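Local coordinates for fucolectin-related protein (Streptococcus pneumoniae, PDB 2J22) that probably binds fucose-containing glycans such as blood group antigens, as a calcium-containing carbohydrate-binding module of a bacterial virulence factor, at residues T21-T26 with S48-K53; P57-I62 with K125-L130; E71-Y76 with A140-Y145; L86-I91 with S129-G134. One frame throughout, in Å; residues are numbered along the deposited sequence.

How the contacts relate
Contacts 1, 2 and 4 all reach one five-stranded antiparallel sheet, in the order 20-23, 59-64, 125-130, 89-94, 100-108, contact 1 through its edge strand 20-23 alone; contact 3 joins strands 67-77 and 139-146 in the facing sheet, giving a beta-sandwich. Contact 2 is centred about 9 Å from the centres of both contact 1 and contact 4 and shares S129 and L130 with the latter. Contact 3, with its centre about 17 Å from that of contact 4, still meets it through I75 and I91, and meets contact 2 through V142, W60 and I128. Along the chain contact 1 closes first, whereas contacts 2 and 3 alternate. Contacts 1 and 3 both supply calcium ligands, so one metal site draws on distant chain segments.

Contact 1: residues T21-T26 with S48-K53; sequences TRQSST and SVTHTK. With CA (calcium ion), chain B.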
loop_
_atom_site.group_PDB
_atom_site.type_symbol
_atom_site.label_atom_id
_atom_site.label_comp_id
_atom_site.label_asym_id
_atom_site.label_seq_id
_atom_site.Cartn_x
_atom_site.Cartn_y
_atom_site.Cartn_z
ATOM N N THR A 21 9.060 0.958 5.580
ATOM C CA THR A 21 7.823 1.676 5.280
ATOM C C THR A 21 7.677 2.991 6.044
ATOM O O THR A 21 8.338 3.231 7.126
ATOM C CB THR A 21 6.588 0.763 5.480
ATOM O OG1 THR A 21 6.541 0.320 6.841
ATOM C CG2 THR A 21 6.725 -0.508 4.667
ATOM N N ARG A 22 6.825 3.867 5.519
ATOM C CA ARG A 22 6.432 5.019 6.301
ATOM C C ARG A 22 5.038 5.521 5.862
ATOM O O ARG A 22 4.523 5.104 4.824
ATOM C CB ARG A 22 7.503 6.134 6.207
ATOM C CG ARG A 22 7.525 6.815 4.889
ATOM C CD ARG A 22 8.758 7.657 4.636
ATOM N NE ARG A 22 8.651 8.242 3.294
ATOM C CZ ARG A 22 8.537 9.542 3.097
ATOM N NH1 ARG A 22 8.533 10.360 4.147
ATOM N NH2 ARG A 22 8.433 10.030 1.879
ATOM N N GLN A 23 4.453 6.437 6.622
ATOM C CA GLN A 23 3.125 6.923 6.242
ATOM C C GLN A 23 2.917 8.315 6.805
ATOM O O GLN A 23 3.718 8.789 7.608
ATOM C CB GLN A 23 2.015 5.910 6.676
ATOM C CG GLN A 23 1.896 5.594 8.197
ATOM C CD GLN A 23 0.976 4.386 8.545
ATOM O OE1 GLN A 23 0.452 3.665 7.644
ATOM N NE2 GLN A 23 0.720 4.210 9.801
ATOM N N SER A 24 1.862 8.967 6.368
ATOM C CA SER A 24 1.568 10.351 6.671
ATOM C C SER A 24 1.433 10.555 8.183
ATOM O O SER A 24 1.912 11.569 8.699
ATOM C CB SER A 24 0.309 10.772 5.932
ATOM O OG SER A 24 -0.765 9.918 6.331
ATOM N N SER A 25 0.804 9.608 8.895
ATOM C CA SER A 25 0.762 9.698 10.357
ATOM C C SER A 25 0.306 8.334 10.889
ATOM O O SER A 25 -0.032 7.457 10.135
ATOM C CB SER A 25 -0.200 10.803 10.845
ATOM O OG SER A 25 -1.530 10.514 10.410
ATOM N N THR A 26 0.233 8.158 12.190
ATOM C CA THR A 26 -0.189 6.840 12.682
ATOM C C THR A 26 -1.234 7.011 13.768
ATOM O O THR A 26 -1.090 7.891 14.664
ATOM C CB THR A 26 1.040 6.132 13.249
ATOM O OG1 THR A 26 1.993 5.862 12.198
ATOM C CG2 THR A 26 0.684 4.776 13.864
ATOM N N SER A 48 -2.797 -6.456 12.351
ATOM C CA SER A 48 -1.997 -6.483 11.129
ATOM C C SER A 48 -2.458 -5.503 10.056
ATOM O O SER A 48 -2.151 -5.656 8.879
ATOM C CB SER A 48 -1.859 -7.936 10.607
ATOM O OG SER A 48 -0.660 -8.076 9.852
ATOM N N VAL A 49 -3.126 -4.434 10.493
ATOM C CA VAL A 49 -3.618 -3.397 9.640
ATOM C C VAL A 49 -3.099 -2.006 10.053
ATOM O O VAL A 49 -3.139 -1.623 11.280
ATOM C CB VAL A 49 -5.201 -3.471 9.579
ATOM C CG1 VAL A 49 -5.812 -2.469 8.560
ATOM C CG2 VAL A 49 -5.615 -4.853 9.274
ATOM N N THR A 50 -2.581 -1.264 9.038
ATOM C CA THR A 50 -2.069 0.096 9.240
ATOM C C THR A 50 -3.289 1.045 9.503
ATOM O O THR A 50 -4.463 0.701 9.234
ATOM C CB THR A 50 -1.264 0.611 7.980
ATOM O OG1 THR A 50 -2.188 0.911 6.937
ATOM C CG2 THR A 50 -0.245 -0.472 7.358
ATOM N N HIS A 51 -3.007 2.244 9.979
ATOM C CA HIS A 51 -4.009 3.271 10.294
ATOM C C HIS A 51 -3.350 4.628 10.387
ATOM O O HIS A 51 -2.432 4.813 11.224
ATOM C CB HIS A 51 -4.750 2.953 11.612
ATOM C CG HIS A 51 -6.161 3.486 11.656
ATOM N ND1 HIS A 51 -6.495 4.773 11.299
ATOM C CD2 HIS A 51 -7.320 2.886 12.009
ATOM C CE1 HIS A 51 -7.798 4.955 11.454
ATOM N NE2 HIS A 51 -8.326 3.816 11.871
ATOM N N THR A 52 -3.699 5.538 9.489
ATOM C CA THR A 52 -3.274 6.931 9.645
ATOM C C THR A 52 -4.275 7.699 10.484
ATOM O O THR A 52 -5.408 7.240 10.728
ATOM C CB THR A 52 -3.020 7.631 8.259
ATOM O OG1 THR A 52 -4.280 7.796 7.596
ATOM C CG2 THR A 52 -2.210 6.684 7.249
ATOM N N LYS A 53 -3.871 8.889 10.930
ATOM C CA LYS A 53 -4.812 9.911 11.319
ATOM C C LYS A 53 -5.660 10.400 10.153
ATOM O O LYS A 53 -5.475 9.982 9.015
ATOM C CB LYS A 53 -4.095 11.073 11.954
ATOM C CG LYS A 53 -3.536 10.681 13.337
ATOM C CD LYS A 53 -2.526 11.709 13.807
ATOM C CE LYS A 53 -2.426 11.798 15.307
ATOM N NZ LYS A 53 -1.870 10.560 15.895
HETATM CA CA CA B . -0.486 -7.177 7.514
HETATM O O HOH W 1 -1.645 3.409 6.240
#
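Q23, the last residue of edge strand 20-23, and S25 just beyond it meet T50 and K53 of the irregular loop segment that leads toward strand 59-64. The extended Q23 side chain crosses T50 at a slant and brings OE1 to 3.5 Å from CB of T50. A single water joins the two residues: it donates to OE1 of Q23 at 2.5 Å and accepts from OG1 of T50 at 2.6 Å; OG1 of T50 is also bonded to N of L139. The other end of the amide is held too, because NE2 of Q23 reaches OG1 of T26 at 3.2 Å, within 2° of the amide plane, and also bonds G30 O. This is the loop-rich end of the beta-sandwich, and the same loop carries S48, which binds calcium through both O and OG; L34, D37, N39, A140 and E141 complete that site. Farther along, OG of S25 sits between its backbone N and carbonyl carbon (chi1 61°), where it accepts N-H of K53 at 2.9 Å; D55 OD2 is its second partner. The K53 chain then passes S25 and bends at its last torsion, and NZ gives a bond to O of T26 at 3.0 Å, tilted 28° from the carbonyl plane.

Contact 2: residues P57-I62 with K125-L130; sequences PSWWEI and KVRISL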
loop_
_atom_site.group_PDB
_atom_site.type_symbol
_atom_site.label_atom_id
_atom_site.label_comp_id
_atom_site.label_asym_id
_atom_site.label_seq_id
_atom_site.Cartn_x
_atom_site.Cartn_y
_atom_site.Cartn_z
ATOM N N PRO A 57 -3.610 14.789 2.163
ATOM C CA PRO A 57 -4.191 13.448 2.282
ATOM C C PRO A 57 -3.481 12.497 3.236
ATOM O O PRO A 57 -2.312 12.680 3.590
ATOM C CB PRO A 57 -3.983 12.890 0.851
ATOM C CG PRO A 57 -2.690 13.532 0.403
ATOM C CD PRO A 57 -2.647 14.886 1.031
ATOM N N SER A 58 -4.166 11.405 3.571
ATOM C CA SER A 58 -3.510 10.207 4.073
ATOM C C SER A 58 -2.781 9.423 2.981
ATOM O O SER A 58 -3.309 9.222 1.886
ATOM C CB SER A 58 -4.512 9.273 4.785
ATOM O OG SER A 58 -5.293 9.993 5.737
ATOM N N TRP A 59 -1.569 8.941 3.295
ATOM C CA TRP A 59 -0.830 8.146 2.346
ATOM C C TRP A 59 0.082 7.163 3.113
ATOM O O TRP A 59 0.308 7.303 4.297
ATOM C CB TRP A 59 -0.031 9.054 1.358
ATOM C CG TRP A 59 0.914 10.033 2.087
ATOM C CD1 TRP A 59 0.685 11.342 2.339
ATOM C CD2 TRP A 59 2.212 9.745 2.617
ATOM N NE1 TRP A 59 1.747 11.896 3.023
ATOM C CE2 TRP A 59 2.699 10.930 3.209
ATOM C CE3 TRP A 59 3.022 8.589 2.663
ATOM C CZ2 TRP A 59 3.942 10.994 3.869
ATOM C CZ3 TRP A 59 4.255 8.637 3.307
ATOM C CH2 TRP A 59 4.717 9.856 3.894
ATOM N N TRP A 60 0.598 6.195 2.383
ATOM C CA TRP A 60 1.528 5.190 2.879
ATOM C C TRP A 60 2.541 4.859 1.781
ATOM O O TRP A 60 2.235 4.878 0.575
ATOM C CB TRP A 60 0.737 3.939 3.334
ATOM C CG TRP A 60 1.531 2.698 3.642
ATOM C CD1 TRP A 60 1.696 2.142 4.868
ATOM C CD2 TRP A 60 2.091 1.783 2.704
ATOM N NE1 TRP A 60 2.375 0.961 4.751
ATOM C CE2 TRP A 60 2.605 0.705 3.436
ATOM C CE3 TRP A 60 2.167 1.743 1.291
ATOM C CZ2 TRP A 60 3.299 -0.358 2.845
ATOM C CZ3 TRP A 60 2.814 0.664 0.679
ATOM C CH2 TRP A 60 3.391 -0.368 1.465
ATOM N N GLU A 61 3.768 4.558 2.185
ATOM C CA GLU A 61 4.841 4.349 1.221
ATOM C C GLU A 61 5.778 3.231 1.622
ATOM O O GLU A 61 6.039 3.025 2.832
ATOM C CB GLU A 61 5.701 5.604 1.170
ATOM C CG GLU A 61 6.527 5.752 -0.071
ATOM C CD GLU A 61 7.045 7.145 -0.110
ATOM O OE1 GLU A 61 8.033 7.421 0.623
ATOM O OE2 GLU A 61 6.415 7.944 -0.800
ATOM N N ILE A 62 6.324 2.554 0.607
ATOM C CA ILE A 62 7.299 1.472 0.795
ATOM C C ILE A 62 8.525 1.767 -0.078
ATOM O O ILE A 62 8.389 2.177 -1.236
ATOM C CB ILE A 62 6.704 0.101 0.468
ATOM C CG1 ILE A 62 7.732 -1.006 0.779
ATOM C CG2 ILE A 62 6.191 0.066 -1.012
ATOM C CD1 ILE A 62 7.223 -2.403 0.614
ATOM N N LYS A 125 10.145 2.665 -5.243
ATOM C CA LYS A 125 9.219 3.110 -4.191
ATOM C C LYS A 125 7.780 3.085 -4.675
ATOM O O LYS A 125 7.500 3.408 -5.852
ATOM C CB LYS A 125 9.509 4.563 -3.741
ATOM C CG LYS A 125 10.693 4.715 -2.851
ATOM C CD LYS A 125 10.760 6.160 -2.320
ATOM C CE LYS A 125 12.100 6.375 -1.585
ATOM N NZ LYS A 125 12.260 7.820 -1.280
ATOM N N VAL A 126 6.872 2.779 -3.736
ATOM C CA VAL A 126 5.449 2.702 -4.067
ATOM C C VAL A 126 4.701 3.459 -2.955
ATOM O O VAL A 126 4.969 3.233 -1.742
ATOM C CB VAL A 126 4.909 1.249 -4.180
ATOM C CG1 VAL A 126 3.399 1.281 -4.648
ATOM C CG2 VAL A 126 5.683 0.341 -5.172
ATOM N N ARG A 127 3.828 4.381 -3.378
ATOM C CA ARG A 127 3.017 5.228 -2.515
ATOM C C ARG A 127 1.559 4.935 -2.804
ATOM O O ARG A 127 1.149 4.804 -3.990
ATOM C CB ARG A 127 3.245 6.649 -2.881
ATOM C CG ARG A 127 2.670 7.681 -1.904
ATOM C CD ARG A 127 3.835 8.580 -1.488
ATOM N NE ARG A 127 3.323 9.807 -1.130
ATOM C CZ ARG A 127 3.865 10.652 -0.275
ATOM N NH1 ARG A 127 5.027 10.434 0.336
ATOM N NH2 ARG A 127 3.204 11.743 -0.065
ATOM N N ILE A 128 0.763 4.786 -1.755
ATOM C CA ILE A 128 -0.681 4.686 -1.971
ATOM C C ILE A 128 -1.211 5.964 -1.280
ATOM O O ILE A 128 -0.882 6.186 -0.116
ATOM C CB ILE A 128 -1.215 3.406 -1.285
ATOM C CG1 ILE A 128 -0.713 2.128 -1.992
ATOM C CG2 ILE A 128 -2.772 3.473 -1.262
ATOM C CD1 ILE A 128 -1.057 0.836 -1.274
ATOM N N SER A 129 -2.005 6.800 -1.959
ATOM C CA SER A 129 -2.420 8.103 -1.419
ATOM C C SER A 129 -3.882 8.317 -1.731
ATOM O O SER A 129 -4.274 8.308 -2.943
ATOM C CB SER A 129 -1.581 9.258 -2.054
ATOM O OG SER A 129 -1.763 10.534 -1.400
ATOM N N LEU A 130 -4.680 8.597 -0.684
ATOM C CA LEU A 130 -6.136 8.784 -0.857
ATOM C C LEU A 130 -6.400 10.170 -1.509
ATOM O O LEU A 130 -5.661 11.115 -1.225
ATOM C CB LEU A 130 -6.803 8.708 0.525
ATOM C CG LEU A 130 -6.672 7.372 1.291
ATOM C CD1 LEU A 130 -7.465 7.398 2.642
ATOM C CD2 LEU A 130 -7.148 6.175 0.494
#
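W59 and R127 meet flat against each other: the indole and the guanidinium planes are only 13° apart. CD2 of W59 lies over the centre of the guanidinium. NH2 of R127 lies over the five-membered ring, 3.4 Å from CE2 of W59, while NH1 of R127 is over the six-membered ring, 3.6 Å from CZ3 of W59. CZ of R127 lies 3.7 Å from the centroid of that six-membered ring, over its face, which meets the geometry of a cation-pi pair. W59 reaches this place with CG between the backbone N and the carbonyl carbon (chi1 56°). E61 approaches the same guanidinium at its edge, its carboxylate turned 40° from the guanidinium plane; the salt bridge from NH1 is modelled, but the position of OE2 is doubtful. OE1 of E61 pairs with R22 of strand 20-23.

The backbones form adjacent antiparallel strands of the five-stranded sheet. W60 with I128 and I62 with V126 are hydrogen-bonded pairs, each joined by two N-H...O bonds, such as N of I128 to O of W60 at 2.8 Å. Their side chains point into the sandwich. There CG2 of I62 lies 3.6 Å from CB of V126, side by side, and W60 and I128 reach L139 and V142 of the other sheet.

The two faces therefore differ in chemistry. One is apolar and packed, whereas on the other the R127 cation lies on an aromatic face and E61, paired with R22 and near R127, would probably stay ionised.

Contact 3: residues E71-Y76 with A140-Y145; sequences EKLIIY and AEVEVY. With CA (calcium ion), chain B.
E71-Y76 and E141-Y145 run antiparallel, with segment axes 4.7 Å apart at closest and directions 171° apart. Within this sheet of the beta-sandwich the pairing has a classic beta bulge at each end: E71 and K72 both face Y145, and A140 and E141 both face Y76. At the first, N of E71 bonds O of Y145 at 2.8 Å, while the bond from N of K72 to that oxygen is weak. Between the bulges the register is regular, and N of E143 reaches O of I74 at 2.6 Å.

L73, I75, V142 and V144 point to the interior. The L73 side chain crosses V142 at a slant, CD1 of L73 lying 3.6 Å from CG1 of V142, and beyond them L73 and I75 pack on I91 of the other sheet. K72, I74, Y76, E141, E143 and Y145 share the opposite face. There K72 and Y145 lie side by side, and CD1 of I74 comes 3.6 Å from CE2 of Y145. The Y76 ring turns its edge to E143, whose carboxylate plane is 72° from the ring.

At the second bulge N of A140 and N of E141 both make weak bonds to O of Y76. O of A140 binds calcium at 2.2 Å, and OE1 of E141 binds it too; the bulge thus places two consecutive residues on one metal, alongside L34, D37, N39 and S48. OE2 of E141 is held by G38 N. OE1 of E143 is gripped twice: a water that also contacts OH of Y76 donates to it, and OH of Y145 gives it a 2.7 Å bond from above the carboxylate plane, 62° out of it.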
loop_
_atom_site.group_PDB
_atom_site.type_symbol
_atom_site.label_atom_id
_atom_site.label_comp_id
_atom_site.label_asym_id
_atom_site.label_seq_id
_atom_site.Cartn_x
_atom_site.Cartn_y
_atom_site.Cartn_z
ATOM N N GLU A 71 6.609 -7.144 -10.998
ATOM C CA GLU A 71 5.706 -8.017 -11.766
ATOM C C GLU A 71 4.273 -7.776 -11.365
ATOM O O GLU A 71 3.396 -7.651 -12.219
ATOM C CB GLU A 71 5.993 -9.519 -11.579
ATOM C CG GLU A 71 7.390 -9.937 -11.955
ATOM C CD GLU A 71 7.685 -9.574 -13.395
ATOM O OE1 GLU A 71 6.752 -9.820 -14.240
ATOM O OE2 GLU A 71 8.812 -9.037 -13.657
ATOM N N LYS A 72 4.029 -7.709 -10.049
ATOM C CA LYS A 72 2.666 -7.680 -9.570
ATOM C C LYS A 72 2.653 -6.845 -8.305
ATOM O O LYS A 72 3.633 -6.888 -7.520
ATOM C CB LYS A 72 2.208 -9.138 -9.272
ATOM C CG LYS A 72 0.663 -9.350 -9.032
ATOM C CD LYS A 72 0.499 -10.746 -8.435
ATOM C CE LYS A 72 -0.333 -11.696 -9.257
ATOM N NZ LYS A 72 -0.210 -13.055 -8.590
ATOM N N LEU A 73 1.559 -6.121 -8.115
ATOM C CA LEU A 73 1.240 -5.494 -6.820
ATOM C C LEU A 73 -0.110 -6.059 -6.318
ATOM O O LEU A 73 -1.097 -6.090 -7.084
ATOM C CB LEU A 73 1.229 -3.965 -6.932
ATOM C CG LEU A 73 0.549 -3.100 -5.882
ATOM C CD1 LEU A 73 1.414 -3.120 -4.626
ATOM C CD2 LEU A 73 0.509 -1.676 -6.491
ATOM N N ILE A 74 -0.136 -6.553 -5.071
ATOM C CA ILE A 74 -1.410 -6.900 -4.454
ATOM C C ILE A 74 -1.660 -6.066 -3.116
ATOM O O ILE A 74 -0.760 -5.934 -2.252
ATOM C CB ILE A 74 -1.588 -8.453 -4.253
ATOM C CG1 ILE A 74 -1.097 -9.274 -5.443
ATOM C CG2 ILE A 74 -3.043 -8.779 -4.018
ATOM C CD1 ILE A 74 -1.192 -10.854 -5.231
ATOM N N ILE A 75 -2.809 -5.400 -3.072
ATOM C CA ILE A 75 -3.240 -4.588 -1.923
ATOM C C ILE A 75 -4.442 -5.279 -1.248
ATOM O O ILE A 75 -5.426 -5.607 -1.909
ATOM C CB ILE A 75 -3.628 -3.167 -2.377
ATOM C CG1 ILE A 75 -2.383 -2.407 -2.862
ATOM C CG2 ILE A 75 -4.370 -2.376 -1.257
ATOM C CD1 ILE A 75 -2.700 -1.440 -3.984
ATOM N N TYR A 76 -4.320 -5.526 0.049
ATOM C CA TYR A 76 -5.344 -6.183 0.881
ATOM C C TYR A 76 -5.951 -5.114 1.776
ATOM O O TYR A 76 -5.228 -4.360 2.413
ATOM C CB TYR A 76 -4.724 -7.298 1.716
ATOM C CG TYR A 76 -4.450 -8.527 0.882
ATOM C CD1 TYR A 76 -5.484 -9.396 0.569
ATOM C CD2 TYR A 76 -3.184 -8.779 0.324
ATOM C CE1 TYR A 76 -5.296 -10.494 -0.234
ATOM C CE2 TYR A 76 -2.984 -9.903 -0.517
ATOM C CZ TYR A 76 -4.058 -10.741 -0.770
ATOM O OH TYR A 76 -3.917 -11.871 -1.521
ATOM N N ALA A 140 -4.313 -3.721 5.214
ATOM C CA ALA A 140 -3.928 -4.995 5.839
ATOM C C ALA A 140 -2.587 -5.531 5.324
ATOM O O ALA A 140 -1.795 -6.112 6.101
ATOM C CB ALA A 140 -5.015 -6.078 5.591
ATOM N N GLU A 141 -2.354 -5.410 4.008
ATOM C CA GLU A 141 -1.148 -5.869 3.388
ATOM C C GLU A 141 -0.969 -5.266 1.972
ATOM O O GLU A 141 -1.926 -5.087 1.162
ATOM C CB GLU A 141 -1.074 -7.433 3.396
ATOM C CG GLU A 141 0.290 -8.010 3.068
ATOM C CD GLU A 141 1.220 -8.051 4.276
ATOM O OE1 GLU A 141 0.852 -7.562 5.343
ATOM O OE2 GLU A 141 2.323 -8.600 4.118
ATOM N N VAL A 142 0.271 -4.947 1.680
ATOM C CA VAL A 142 0.661 -4.517 0.312
ATOM C C VAL A 142 1.785 -5.482 -0.086
ATOM O O VAL A 142 2.798 -5.538 0.543
ATOM C CB VAL A 142 1.190 -3.018 0.277
ATOM C CG1 VAL A 142 1.756 -2.620 -1.116
ATOM C CG2 VAL A 142 0.127 -2.002 0.767
ATOM N N GLU A 143 1.579 -6.288 -1.088
ATOM C CA GLU A 143 2.594 -7.229 -1.548
ATOM C C GLU A 143 3.163 -6.795 -2.910
ATOM O O GLU A 143 2.418 -6.421 -3.828
ATOM C CB GLU A 143 1.958 -8.622 -1.631
ATOM C CG GLU A 143 1.370 -9.088 -0.280
ATOM C CD GLU A 143 0.739 -10.463 -0.367
ATOM O OE1 GLU A 143 0.394 -10.850 -1.480
ATOM O OE2 GLU A 143 0.645 -11.155 0.673
ATOM N N VAL A 144 4.483 -6.862 -3.021
ATOM C CA VAL A 144 5.208 -6.450 -4.238
ATOM C C VAL A 144 6.092 -7.631 -4.727
ATOM O O VAL A 144 7.092 -7.991 -4.100
ATOM C CB VAL A 144 6.083 -5.205 -4.035
ATOM C CG1 VAL A 144 6.786 -4.771 -5.362
ATOM C CG2 VAL A 144 5.272 -4.008 -3.409
ATOM N N TYR A 145 5.688 -8.206 -5.849
ATOM C CA TYR A 145 6.265 -9.413 -6.449
ATOM C C TYR A 145 7.289 -9.109 -7.574
ATOM O O TYR A 145 7.009 -8.315 -8.489
ATOM C CB TYR A 145 5.125 -10.238 -7.031
ATOM C CG TYR A 145 4.283 -10.822 -5.922
ATOM C CD1 TYR A 145 4.675 -12.001 -5.295
ATOM C CD2 TYR A 145 3.121 -10.172 -5.466
ATOM C CE1 TYR A 145 3.929 -12.555 -4.237
ATOM C CE2 TYR A 145 2.341 -10.737 -4.421
ATOM C CZ TYR A 145 2.773 -11.905 -3.814
ATOM O OH TYR A 145 2.096 -12.464 -2.745
HETATM CA CA CA B . -0.486 -7.177 7.514
HETATM O O HOH W 2 -1.395 -12.906 -1.724
#

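Contact 4: residues L86-I91 with S129-G134; sequences LSNFDI and SLRSAG
CG of D90 stands anti to its own carbonyl carbon, beside the backbone N (chi1 -71°), and the R131 chain doubles back through bends at chi2 and chi3, which brings carboxylate and guanidinium together. The contact lies where strand 89-94 pairs with the end of strand 125-130 in the five-stranded sheet of the sandwich, and N88 and F89 form a G1 beta bulge against I106 on the far side. NH1 of R131 meets OD2 of D90 at 2.7 Å on the syn lone pair of that oxygen, though the partner is tilted 26° out of the guanidinium plane. The other oxygen, OD1 of D90, accepts a bond from ND1 of H105, so both carboxylate oxygens are engaged.

Backbone pairing fixes the register. D90 with S129 is a hydrogen-bonded pair, and N of D90 points almost straight at O of S129, 2.9 Å away; N of R131 bonds O of N88 at the same distance. F89 with L130 is the non-hydrogen-bonded pair beside it. Inside the sandwich CB of F89 touches CD2 of L130 at 3.8 Å, while CD1 of L86 lies 3.6 Å above the F89 ring, offset toward its rim.

Beyond the strand end the side chain of N88 reaches toward S132, crossing R131 at about a right angle, with its OD1 3.5 Å from CB of R131. Its CG is anti to the backbone N (chi1 -179°), and ND2 of N88 donates to OG of S132 at 3.0 Å.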
loop_
_atom_site.group_PDB
_atom_site.type_symbol
_atom_site.label_atom_id
_atom_site.label_comp_id
_atom_site.label_asym_id
_atom_site.label_seq_id
_atom_site.Cartn_x
_atom_site.Cartn_y
_atom_site.Cartn_z
ATOM N N LEU A 86 -10.860 2.732 1.647
ATOM C CA LEU A 86 -9.843 2.437 0.606
ATOM C C LEU A 86 -10.570 2.559 -0.730
ATOM O O LEU A 86 -11.004 1.547 -1.338
ATOM C CB LEU A 86 -9.207 1.045 0.740
ATOM C CG LEU A 86 -8.038 0.732 -0.227
ATOM C CD1 LEU A 86 -6.888 1.781 -0.182
ATOM C CD2 LEU A 86 -7.440 -0.654 -0.005
ATOM N N SER A 87 -10.729 3.793 -1.170
ATOM C CA SER A 87 -11.464 4.053 -2.422
ATOM C C SER A 87 -10.979 5.401 -2.933
ATOM O O SER A 87 -10.422 6.175 -2.156
ATOM C CB SER A 87 -12.960 4.136 -2.140
ATOM O OG SER A 87 -13.273 5.284 -1.359
ATOM N N ASN A 88 -11.193 5.694 -4.216
ATOM C CA ASN A 88 -10.773 6.982 -4.814
ATOM C C ASN A 88 -9.345 7.284 -4.462
ATOM O O ASN A 88 -9.062 8.297 -3.789
ATOM C CB ASN A 88 -11.705 8.128 -4.345
ATOM C CG ASN A 88 -11.343 9.500 -4.962
ATOM O OD1 ASN A 88 -10.674 9.581 -6.013
ATOM N ND2 ASN A 88 -11.766 10.581 -4.302
ATOM N N PHE A 89 -8.436 6.401 -4.893
ATOM C CA PHE A 89 -7.047 6.544 -4.490
ATOM C C PHE A 89 -6.064 6.425 -5.620
ATOM O O PHE A 89 -6.378 5.934 -6.669
ATOM C CB PHE A 89 -6.668 5.631 -3.267
ATOM C CG PHE A 89 -6.675 4.162 -3.558
ATOM C CD1 PHE A 89 -5.510 3.511 -3.976
ATOM C CD2 PHE A 89 -7.855 3.406 -3.398
ATOM C CE1 PHE A 89 -5.494 2.073 -4.258
ATOM C CE2 PHE A 89 -7.869 2.057 -3.638
ATOM C CZ PHE A 89 -6.704 1.353 -4.060
ATOM N N ASP A 90 -4.828 6.882 -5.393
ATOM C CA ASP A 90 -3.802 6.679 -6.379
ATOM C C ASP A 90 -2.710 5.759 -5.868
ATOM O O ASP A 90 -2.327 5.812 -4.666
ATOM C CB ASP A 90 -3.159 8.017 -6.729
ATOM C CG ASP A 90 -4.065 8.902 -7.517
ATOM O OD1 ASP A 90 -4.817 8.405 -8.427
ATOM O OD2 ASP A 90 -4.078 10.112 -7.290
ATOM N N ILE A 91 -2.217 4.940 -6.790
ATOM C CA ILE A 91 -0.987 4.156 -6.620
ATOM C C ILE A 91 0.043 4.865 -7.486
ATOM O O ILE A 91 -0.195 5.038 -8.692
ATOM C CB ILE A 91 -1.205 2.701 -7.135
ATOM C CG1 ILE A 91 -2.348 2.027 -6.371
ATOM C CG2 ILE A 91 0.127 1.894 -7.143
ATOM C CD1 ILE A 91 -2.743 0.659 -6.870
ATOM N N SER A 129 -2.005 6.800 -1.959
ATOM C CA SER A 129 -2.420 8.103 -1.419
ATOM C C SER A 129 -3.882 8.317 -1.731
ATOM O O SER A 129 -4.274 8.308 -2.943
ATOM C CB SER A 129 -1.581 9.258 -2.054
ATOM O OG SER A 129 -1.763 10.534 -1.400
ATOM N N LEU A 130 -4.680 8.597 -0.684
ATOM C CA LEU A 130 -6.136 8.784 -0.857
ATOM C C LEU A 130 -6.400 10.170 -1.509
ATOM O O LEU A 130 -5.661 11.115 -1.225
ATOM C CB LEU A 130 -6.803 8.708 0.525
ATOM C CG LEU A 130 -6.672 7.372 1.291
ATOM C CD1 LEU A 130 -7.465 7.398 2.642
ATOM C CD2 LEU A 130 -7.148 6.175 0.494
ATOM N N ARG A 131 -7.379 10.272 -2.419
ATOM C CA ARG A 131 -7.693 11.564 -3.034
ATOM C C ARG A 131 -8.784 12.386 -2.299
ATOM O O ARG A 131 -8.907 13.585 -2.520
ATOM C CB ARG A 131 -8.036 11.418 -4.528
ATOM C CG ARG A 131 -6.824 11.174 -5.404
ATOM C CD ARG A 131 -5.727 12.288 -5.375
ATOM N NE ARG A 131 -5.957 13.402 -6.321
ATOM C CZ ARG A 131 -5.941 13.274 -7.658
ATOM N NH1 ARG A 131 -5.699 12.083 -8.218
ATOM N NH2 ARG A 131 -6.168 14.335 -8.441
ATOM N N SER A 132 -9.542 11.738 -1.407
ATOM C CA SER A 132 -10.405 12.433 -0.440
ATOM C C SER A 132 -9.694 12.754 0.842
ATOM O O SER A 132 -9.309 11.830 1.607
ATOM C CB SER A 132 -11.690 11.623 -0.136
ATOM O OG SER A 132 -12.242 11.103 -1.349
ATOM N N ALA A 133 -9.464 14.064 1.059
ATOM C CA ALA A 133 -8.873 14.550 2.299
ATOM C C ALA A 133 -9.778 14.201 3.508
ATOM O O ALA A 133 -11.024 14.204 3.407
ATOM C CB ALA A 133 -8.692 16.086 2.239
ATOM N N GLY A 134 -9.133 13.920 4.625
ATOM C CA GLY A 134 -9.826 13.746 5.904
ATOM C C GLY A 134 -10.065 12.293 6.215
ATOM O O GLY A 134 -10.627 11.984 7.271
HETATM O O HOH W 3 -10.078 8.751 -0.870
#